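PDB 4OC8: restriction endonuclease AspBHI from Azoarcus sp., which cleaves DNA in a modification-dependent manner, probably reading the modified base with a PUA-related N-terminal domain and cutting with a PD-(D/E)XK nuclease domain. Local coordinates for residues D74-G78 with P212-R217; W276-D282 with R320-R324; F252-G257 with L302-C306. All coordinates share one frame; numbering follows the deposited sequence.

In the fold
Contact 1 stands apart from the other two: its centre is about 36 Å from that of contact 2 and about 31 Å from that of contact 3. It ties a hairpin of the N-terminal region to the loop 212-217 and meets two other subunits of the tetramer. Contacts 2 and 3 lie in the nuclease part, with centres about 13 Å apart, and touch through a salt bridge between Arg281 and Glu253. Glu303 of strand 302-305 also pairs with Arg320 and Arg324 of contact 2. Between them they hold the probable PD-(D/E)XK motif residues: Asp282 in contact 2, Glu303 and Lys305 in contact 3.

Contact 1: residues D74-G78 with P212-R217; sequences DETTG and PLMAPR
Arg217 reaches across to two acids, Asp74 and Glu75, in a salt-bridge network. Its chain runs extended from CG to NE, while Glu75 bends at chi2 (87°) to bring its carboxylate to the guanidinium. OE1 of Glu75 lies 2.5 Å from NH2 of Arg217, a salt bridge whose short modelled length should not be pressed. The two flat groups stand 81° apart, so one oxygen does the touching and no side-on pairing forms. Asp74 OD1 approaches at the guanidinium edge, but its ion pair is long, 3.9 Å to Arg217 NH1. The stronger partner of Asp74 is Arg288 of a second subunit, which takes OD2, so the carboxylate sits between two arginines from different chains. Thr76 OG1 also comes near the guanidinium but is too badly angled to bond.

Residues 74-78 form the turn of a beta hairpin joining strands 72-74 and 79-83, closed by Gly78 N bonding to Asp74 O at 2.8 Å. Gly78 has positive phi and turns toward Leu213 O the side on which any other residue would carry its CB.

Backbone bonding across the contact centres on Glu75 O. Ala215 N donates to it at 2.9 Å with an N-H...O angle of 147°. A water donates both to Glu75 O and to Leu213 O, 2.8 Å from each, so the Glu75 carbonyl is held twice.

The van der Waals contacts are lighter. Met214 CE comes 3.7 Å from Thr77 CA, and Met214 CB packs against Thr76 O. Thr76 CG2 rests 4.1 Å from Pro216 CA, and Pro212 CB lies 3.7 Å from Thr77 O. Trp157 of the third subunit packs on Leu213 and Pro216, while Ala215 O takes a hydrogen bond from Thr159 of that same subunit.

Contact 2: residues W276-D282 with R320-R324; sequences WRDGGRD and RLISR
Asp282, salt-bridged through OD1 to Arg324 NE, lies in the loop before strand 284-289, where PD-(D/E)XK nucleases carry their first acidic motif residue, and is probably its counterpart. Arg320 holds the turn at Asp278 and the carbonyl of Arg281. This arginine grips Asp278 side-on, NE to OD2 at 2.7 Å and NH2 to OD1 at 3.2 Å, with the two flat groups only 5° from coplanar. Its NH2 also donates to Arg281 O at 3.0 Å, coming from above the carbonyl plane.

Asp278 OD1 has a second donor, Gly280 N at 2.9 Å, which makes an Asx turn. Trp276 is sandwiched between aliphatic stems: Arg324 CG lies over one face, 4.0 Å from the centroid of the six-membered ring in a CH-pi contact, and Arg277 CG over the opposite face.

With a leucine in place of Arg320, the Asp278 carboxylate would probably be left without its charged mate and Arg281 O without this donor, leaving the turn less firmly fixed to the helix. NH1 of Arg320 and of Arg324 both salt-bridge Glu303 OE1, so the two arginines link loop, helix and strand through charge.

Contact 3: residues F252-G257 with L302-C306; sequences FEACAG and LEAKC
Ala304 CB projects from the strand into the surface of the helix, 3.5 Å from Phe252 CE2 and 3.6 Å from Ala256 CB. One turn of helix thus closes over this methyl, with Glu253 CA alongside. Phe252 has its CG anti to the backbone N (chi1 175°), which sends the ring toward the end of the strand. There Cys306 covers one ring face: its SG is 4.2 Å from the ring centroid and 18° off the normal, a sulfur-aromatic contact, and its CB adds a CH-pi contact on that face. At the other end Leu302 CD2 lies 3.9 Å from Gly257 N, against the helix backbone.

The axes of helix 252-257 and strand 302-305 approach to 8.0 Å, at 121° between their directions. Val334 on the next strand packs against Ala256, and Cys255 packs on helix 374-386 as well. A water donates to Glu253 OE2 at 3.1 Å and to Ala304 O at 3.0 Å, and Glu253 also salt-bridges Arg281.

Ala304 is the middle residue of a Glu-x-Lys sequence fitting the PD-(D/E)XK signature. The CB atoms of Glu303 and Lys305 leave the strand away from helix 252-257, and both side chains touch helix 315-324, on Leu321 and Glu317. The strand therefore presents an apolar face to helix 251-263, while the CB atoms of the probable motif residues leave from its other side.

Contact 1: residues D74-G78 with P212-R217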
loop_
_atom_site.group_PDB
_atom_site.type_symbol
_atom_site.label_atom_id
_atom_site.label_comp_id
_atom_site.label_asym_id
_atom_site.label_seq_id
_atom_site.Cartn_x
_atom_site.Cartn_y
_atom_site.Cartn_z
ATOM N N ASP A 74 -3.484 13.366 9.839
ATOM C CA ASP A 74 -4.100 12.067 9.631
ATOM C C ASP A 74 -4.686 11.555 10.939
ATOM O O ASP A 74 -3.965 11.002 11.772
ATOM C CB ASP A 74 -3.077 11.068 9.094
ATOM C CG ASP A 74 -3.724 9.823 8.538
ATOM O OD1 ASP A 74 -4.947 9.850 8.287
ATOM O OD2 ASP A 74 -3.005 8.822 8.341
ATOM N N GLU A 75 -5.994 11.732 11.106
ATOM C CA GLU A 75 -6.699 11.257 12.293
ATOM C C GLU A 75 -6.452 9.773 12.537
ATOM O O GLU A 75 -6.388 9.323 13.680
ATOM C CB GLU A 75 -8.209 11.495 12.165
ATOM C CG GLU A 75 -8.643 12.956 12.173
ATOM C CD GLU A 75 -8.620 13.590 10.795
ATOM O OE1 GLU A 75 -8.558 12.846 9.790
ATOM O OE2 GLU A 75 -8.664 14.835 10.717
ATOM N N THR A 76 -6.307 9.023 11.453
ATOM C CA THR A 76 -6.186 7.574 11.524
ATOM C C THR A 76 -4.913 7.093 12.214
ATOM O O THR A 76 -4.940 6.139 12.989
ATOM C CB THR A 76 -6.262 6.951 10.121
ATOM O OG1 THR A 76 -7.481 7.360 9.491
ATOM C CG2 THR A 76 -6.220 5.436 10.201
ATOM N N THR A 77 -3.794 7.747 11.927
ATOM C CA THR A 77 -2.514 7.290 12.452
ATOM C C THR A 77 -1.937 8.276 13.468
ATOM O O THR A 77 -0.941 7.999 14.136
ATOM C CB THR A 77 -1.508 7.037 11.307
ATOM O OG1 THR A 77 -1.142 8.280 10.699
ATOM C CG2 THR A 77 -2.126 6.129 10.255
ATOM N N GLY A 78 -2.583 9.428 13.593
ATOM C CA GLY A 78 -2.112 10.454 14.499
ATOM C C GLY A 78 -0.841 11.109 13.990
ATOM O O GLY A 78 -0.065 11.676 14.757
ATOM N N PRO A 212 1.099 6.268 19.465
ATOM C CA PRO A 212 0.288 7.172 18.647
ATOM C C PRO A 212 -1.190 7.165 19.002
ATOM O O PRO A 212 -1.718 6.131 19.409
ATOM C CB PRO A 212 0.467 6.606 17.242
ATOM C CG PRO A 212 0.757 5.179 17.455
ATOM C CD PRO A 212 1.601 5.129 18.681
ATOM N N LEU A 213 -1.841 8.314 18.839
ATOM C CA LEU A 213 -3.287 8.411 18.959
ATOM C C LEU A 213 -3.902 8.035 17.613
ATOM O O LEU A 213 -3.962 8.855 16.698
ATOM C CB LEU A 213 -3.700 9.831 19.350
ATOM C CG LEU A 213 -5.098 10.099 19.925
ATOM C CD1 LEU A 213 -5.207 11.551 20.359
ATOM C CD2 LEU A 213 -6.216 9.773 18.953
ATOM N N MET A 214 -4.382 6.803 17.506
ATOM C CA MET A 214 -4.920 6.310 16.251
ATOM C C MET A 214 -6.443 6.256 16.277
ATOM O O MET A 214 -7.039 5.501 17.049
ATOM C CB MET A 214 -4.311 4.945 15.930
ATOM C CG MET A 214 -2.796 4.969 15.996
ATOM S SD MET A 214 -1.987 3.548 15.248
ATOM C CE MET A 214 -2.460 3.742 13.535
ATOM N N ALA A 215 -7.067 7.068 15.429
ATOM C CA ALA A 215 -8.522 7.178 15.399
ATOM C C ALA A 215 -9.100 6.932 14.001
ATOM O O ALA A 215 -9.465 7.876 13.302
ATOM C CB ALA A 215 -8.952 8.540 15.923
ATOM N N PRO A 216 -9.193 5.653 13.601
ATOM C CA PRO A 216 -9.708 5.259 12.285
ATOM C C PRO A 216 -11.077 5.861 12.011
ATOM O O PRO A 216 -11.890 5.981 12.929
ATOM C CB PRO A 216 -9.819 3.740 12.397
ATOM C CG PRO A 216 -8.818 3.368 13.419
ATOM C CD PRO A 216 -8.818 4.485 14.414
ATOM N N ARG A 217 -11.318 6.242 10.760
ATOM C CA ARG A 217 -12.555 6.914 10.390
ATOM C C ARG A 217 -13.717 5.943 10.336
ATOM O O ARG A 217 -13.590 4.837 9.809
ATOM C CB ARG A 217 -12.407 7.611 9.034
ATOM C CG ARG A 217 -11.537 8.850 9.063
ATOM C CD ARG A 217 -11.481 9.540 7.710
ATOM N NE ARG A 217 -10.562 10.674 7.743
ATOM C CZ ARG A 217 -9.247 10.576 7.563
ATOM N NH1 ARG A 217 -8.693 9.393 7.331
ATOM N NH2 ARG A 217 -8.486 11.661 7.615
HETATM O O HOH W 1 -5.280 11.012 15.567
#

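Contact 2: residues W276-D282 with R320-R324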
loop_
_atom_site.group_PDB
_atom_site.type_symbol
_atom_site.label_atom_id
_atom_site.label_comp_id
_atom_site.label_asym_id
_atom_site.label_seq_id
_atom_site.Cartn_x
_atom_site.Cartn_y
_atom_site.Cartn_z
ATOM N N TRP A 276 -12.978 -6.486 -23.240
ATOM C CA TRP A 276 -13.952 -7.059 -22.324
ATOM C C TRP A 276 -15.286 -7.342 -23.027
ATOM O O TRP A 276 -15.506 -6.916 -24.165
ATOM C CB TRP A 276 -14.147 -6.143 -21.118
ATOM C CG TRP A 276 -14.617 -6.862 -19.898
ATOM C CD1 TRP A 276 -13.965 -7.859 -19.230
ATOM C CD2 TRP A 276 -15.837 -6.633 -19.188
ATOM N NE1 TRP A 276 -14.707 -8.269 -18.150
ATOM C CE2 TRP A 276 -15.864 -7.532 -18.103
ATOM C CE3 TRP A 276 -16.912 -5.758 -19.365
ATOM C CZ2 TRP A 276 -16.923 -7.581 -17.200
ATOM C CZ3 TRP A 276 -17.964 -5.807 -18.469
ATOM C CH2 TRP A 276 -17.962 -6.713 -17.400
ATOM N N ARG A 277 -16.171 -8.052 -22.335
ATOM C CA ARG A 277 -17.398 -8.581 -22.930
ATOM C C ARG A 277 -18.371 -7.537 -23.496
ATOM O O ARG A 277 -19.072 -7.813 -24.467
ATOM C CB ARG A 277 -18.115 -9.511 -21.938
ATOM C CG ARG A 277 -18.783 -8.799 -20.771
ATOM C CD ARG A 277 -19.218 -9.773 -19.676
ATOM N NE ARG A 277 -20.017 -9.108 -18.647
ATOM C CZ ARG A 277 -20.318 -9.642 -17.467
ATOM N NH1 ARG A 277 -19.880 -10.855 -17.157
ATOM N NH2 ARG A 277 -21.054 -8.960 -16.595
ATOM N N ASP A 278 -18.417 -6.343 -22.914
ATOM C CA ASP A 278 -19.368 -5.334 -23.386
ATOM C C ASP A 278 -18.835 -4.461 -24.526
ATOM O O ASP A 278 -19.441 -3.445 -24.875
ATOM C CB ASP A 278 -19.898 -4.463 -22.235
ATOM C CG ASP A 278 -18.812 -3.635 -21.554
ATOM O OD1 ASP A 278 -17.654 -3.614 -22.024
ATOM O OD2 ASP A 278 -19.135 -2.987 -20.535
ATOM N N GLY A 279 -17.700 -4.852 -25.094
ATOM C CA GLY A 279 -17.100 -4.093 -26.173
ATOM C C GLY A 279 -16.086 -3.081 -25.685
ATOM O O GLY A 279 -15.289 -2.560 -26.467
ATOM N N GLY A 280 -16.120 -2.798 -24.389
ATOM C CA GLY A 280 -15.155 -1.904 -23.781
ATOM C C GLY A 280 -13.879 -2.640 -23.422
ATOM O O GLY A 280 -13.669 -3.785 -23.834
ATOM N N ARG A 281 -13.021 -1.985 -22.648
ATOM C CA ARG A 281 -11.801 -2.623 -22.172
ATOM C C ARG A 281 -11.861 -2.941 -20.675
ATOM O O ARG A 281 -12.628 -2.340 -19.927
ATOM C CB ARG A 281 -10.577 -1.772 -22.514
ATOM C CG ARG A 281 -10.221 -1.780 -23.990
ATOM C CD ARG A 281 -10.252 -0.381 -24.586
ATOM N NE ARG A 281 -8.933 0.054 -25.036
ATOM C CZ ARG A 281 -8.136 0.862 -24.340
ATOM N NH1 ARG A 281 -8.525 1.332 -23.163
ATOM N NH2 ARG A 281 -6.951 1.206 -24.825
ATOM N N ASP A 282 -11.056 -3.916 -20.264
ATOM C CA ASP A 282 -10.933 -4.319 -18.870
ATOM C C ASP A 282 -9.536 -3.982 -18.357
ATOM O O ASP A 282 -8.661 -4.846 -18.307
ATOM C CB ASP A 282 -11.187 -5.821 -18.731
ATOM C CG ASP A 282 -10.934 -6.329 -17.330
ATOM O OD1 ASP A 282 -11.156 -5.561 -16.370
ATOM O OD2 ASP A 282 -10.491 -7.492 -17.198
ATOM N N ARG A 320 -20.409 -2.301 -13.011
ATOM C CA ARG A 320 -19.419 -2.815 -13.968
ATOM C C ARG A 320 -18.094 -3.182 -13.276
ATOM O O ARG A 320 -17.583 -4.307 -13.415
ATOM C CB ARG A 320 -19.167 -1.821 -15.107
ATOM C CG ARG A 320 -18.274 -2.382 -16.205
ATOM C CD ARG A 320 -18.173 -1.455 -17.409
ATOM N NE ARG A 320 -17.486 -2.102 -18.529
ATOM C CZ ARG A 320 -16.179 -2.016 -18.759
ATOM N NH1 ARG A 320 -15.407 -1.307 -17.949
ATOM N NH2 ARG A 320 -15.640 -2.641 -19.798
ATOM N N LEU A 321 -17.554 -2.230 -12.517
ATOM C CA LEU A 321 -16.306 -2.430 -11.786
ATOM C C LEU A 321 -16.420 -3.549 -10.748
ATOM O O LEU A 321 -15.509 -4.365 -10.594
ATOM C CB LEU A 321 -15.873 -1.123 -11.118
ATOM C CG LEU A 321 -14.663 -1.195 -10.184
ATOM C CD1 LEU A 321 -13.451 -1.723 -10.929
ATOM C CD2 LEU A 321 -14.367 0.168 -9.559
ATOM N N ILE A 322 -17.547 -3.577 -10.043
ATOM C CA ILE A 322 -17.806 -4.601 -9.042
ATOM C C ILE A 322 -17.750 -5.976 -9.689
ATOM O O ILE A 322 -17.147 -6.903 -9.150
ATOM C CB ILE A 322 -19.183 -4.407 -8.376
ATOM C CG1 ILE A 322 -19.241 -3.067 -7.648
ATOM C CG2 ILE A 322 -19.468 -5.530 -7.395
ATOM C CD1 ILE A 322 -18.228 -2.940 -6.548
ATOM N N SER A 323 -18.372 -6.101 -10.857
ATOM C CA SER A 323 -18.356 -7.366 -11.578
ATOM C C SER A 323 -16.951 -7.682 -12.083
ATOM O O SER A 323 -16.590 -8.848 -12.251
ATOM C CB SER A 323 -19.342 -7.342 -12.744
ATOM O OG SER A 323 -18.696 -6.947 -13.938
ATOM N N ARG A 324 -16.155 -6.645 -12.323
ATOM C CA ARG A 324 -14.775 -6.865 -12.763
ATOM C C ARG A 324 -13.772 -7.158 -11.638
ATOM O O ARG A 324 -12.644 -7.574 -11.914
ATOM C CB ARG A 324 -14.283 -5.705 -13.633
ATOM C CG ARG A 324 -14.840 -5.737 -15.047
ATOM C CD ARG A 324 -14.496 -4.483 -15.826
ATOM N NE ARG A 324 -13.071 -4.182 -15.772
ATOM C CZ ARG A 324 -12.576 -2.992 -15.457
ATOM N NH1 ARG A 324 -13.394 -1.988 -15.174
ATOM N NH2 ARG A 324 -11.264 -2.805 -15.428
#

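Contact 3: residues F252-G257 with L302-C306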
loop_
_atom_site.group_PDB
_atom_site.type_symbol
_atom_site.label_atom_id
_atom_site.label_comp_id
_atom_site.label_asym_id
_atom_site.label_seq_id
_atom_site.Cartn_x
_atom_site.Cartn_y
_atom_site.Cartn_z
ATOM N N PHE A 252 -8.835 8.378 -22.007
ATOM C CA PHE A 252 -8.908 8.831 -20.625
ATOM C C PHE A 252 -8.419 7.769 -19.649
ATOM O O PHE A 252 -7.841 8.099 -18.612
ATOM C CB PHE A 252 -10.323 9.258 -20.251
ATOM C CG PHE A 252 -10.472 9.629 -18.808
ATOM C CD1 PHE A 252 -9.853 10.759 -18.305
ATOM C CD2 PHE A 252 -11.227 8.847 -17.955
ATOM C CE1 PHE A 252 -9.987 11.108 -16.976
ATOM C CE2 PHE A 252 -11.364 9.187 -16.625
ATOM C CZ PHE A 252 -10.741 10.319 -16.134
ATOM N N GLU A 253 -8.644 6.501 -19.988
ATOM C CA GLU A 253 -8.163 5.404 -19.154
ATOM C C GLU A 253 -6.672 5.558 -18.866
ATOM O O GLU A 253 -6.239 5.426 -17.718
ATOM C CB GLU A 253 -8.453 4.057 -19.809
ATOM C CG GLU A 253 -9.932 3.818 -20.046
ATOM C CD GLU A 253 -10.199 2.530 -20.787
ATOM O OE1 GLU A 253 -9.254 1.716 -20.909
ATOM O OE2 GLU A 253 -11.348 2.340 -21.249
ATOM N N ALA A 254 -5.902 5.887 -19.900
ATOM C CA ALA A 254 -4.474 6.124 -19.731
ATOM C C ALA A 254 -4.265 7.163 -18.644
ATOM O O ALA A 254 -3.537 6.923 -17.679
ATOM C CB ALA A 254 -3.841 6.577 -21.033
ATOM N N CYS A 255 -4.945 8.297 -18.788
ATOM C CA CYS A 255 -4.877 9.363 -17.799
ATOM C C CYS A 255 -5.208 8.816 -16.414
ATOM O O CYS A 255 -4.480 9.070 -15.442
ATOM C CB CYS A 255 -5.835 10.495 -18.165
ATOM S SG CYS A 255 -5.948 11.787 -16.921
ATOM N N ALA A 256 -6.280 8.027 -16.337
ATOM C CA ALA A 256 -6.694 7.465 -15.063
ATOM C C ALA A 256 -5.519 6.692 -14.483
ATOM O O ALA A 256 -5.135 6.903 -13.326
ATOM C CB ALA A 256 -7.897 6.569 -15.239
ATOM N N GLY A 257 -4.915 5.850 -15.321
ATOM C CA GLY A 257 -3.764 5.059 -14.926
ATOM C C GLY A 257 -2.700 5.934 -14.300
ATOM O O GLY A 257 -2.215 5.640 -13.207
ATOM N N LEU A 302 -9.311 -1.393 -12.860
ATOM C CA LEU A 302 -9.452 0.045 -13.044
ATOM C C LEU A 302 -10.712 0.367 -13.848
ATOM O O LEU A 302 -11.052 -0.338 -14.799
ATOM C CB LEU A 302 -8.217 0.605 -13.748
ATOM C CG LEU A 302 -8.168 2.114 -13.992
ATOM C CD1 LEU A 302 -8.256 2.871 -12.683
ATOM C CD2 LEU A 302 -6.904 2.497 -14.743
ATOM N N GLU A 303 -11.411 1.423 -13.450
ATOM C CA GLU A 303 -12.584 1.890 -14.177
ATOM C C GLU A 303 -12.513 3.401 -14.248
ATOM O O GLU A 303 -12.395 4.068 -13.224
ATOM C CB GLU A 303 -13.874 1.455 -13.479
ATOM C CG GLU A 303 -15.148 1.936 -14.165
ATOM C CD GLU A 303 -15.509 1.127 -15.408
ATOM O OE1 GLU A 303 -15.330 -0.112 -15.394
ATOM O OE2 GLU A 303 -15.976 1.730 -16.398
ATOM N N ALA A 304 -12.568 3.946 -15.456
ATOM C CA ALA A 304 -12.419 5.385 -15.632
ATOM C C ALA A 304 -13.617 5.982 -16.349
ATOM O O ALA A 304 -13.913 5.631 -17.490
ATOM C CB ALA A 304 -11.144 5.695 -16.378
ATOM N N LYS A 305 -14.306 6.890 -15.670
ATOM C CA LYS A 305 -15.500 7.508 -16.222
ATOM C C LYS A 305 -15.301 9.003 -16.417
ATOM O O LYS A 305 -15.348 9.769 -15.461
ATOM C CB LYS A 305 -16.708 7.251 -15.316
ATOM C CG LYS A 305 -17.016 5.775 -15.082
ATOM C CD LYS A 305 -17.219 5.017 -16.392
ATOM C CE LYS A 305 -18.422 5.528 -17.167
ATOM N NZ LYS A 305 -18.647 4.737 -18.409
ATOM N N CYS A 306 -15.087 9.410 -17.662
ATOM C CA CYS A 306 -14.919 10.818 -18.000
ATOM C C CYS A 306 -16.281 11.495 -18.144
ATOM O O CYS A 306 -16.880 11.479 -19.217
ATOM C CB CYS A 306 -14.126 10.957 -19.297
ATOM S SG CYS A 306 -13.243 12.506 -19.454
HETATM O O HOH W 2 -13.211 4.606 -20.242
#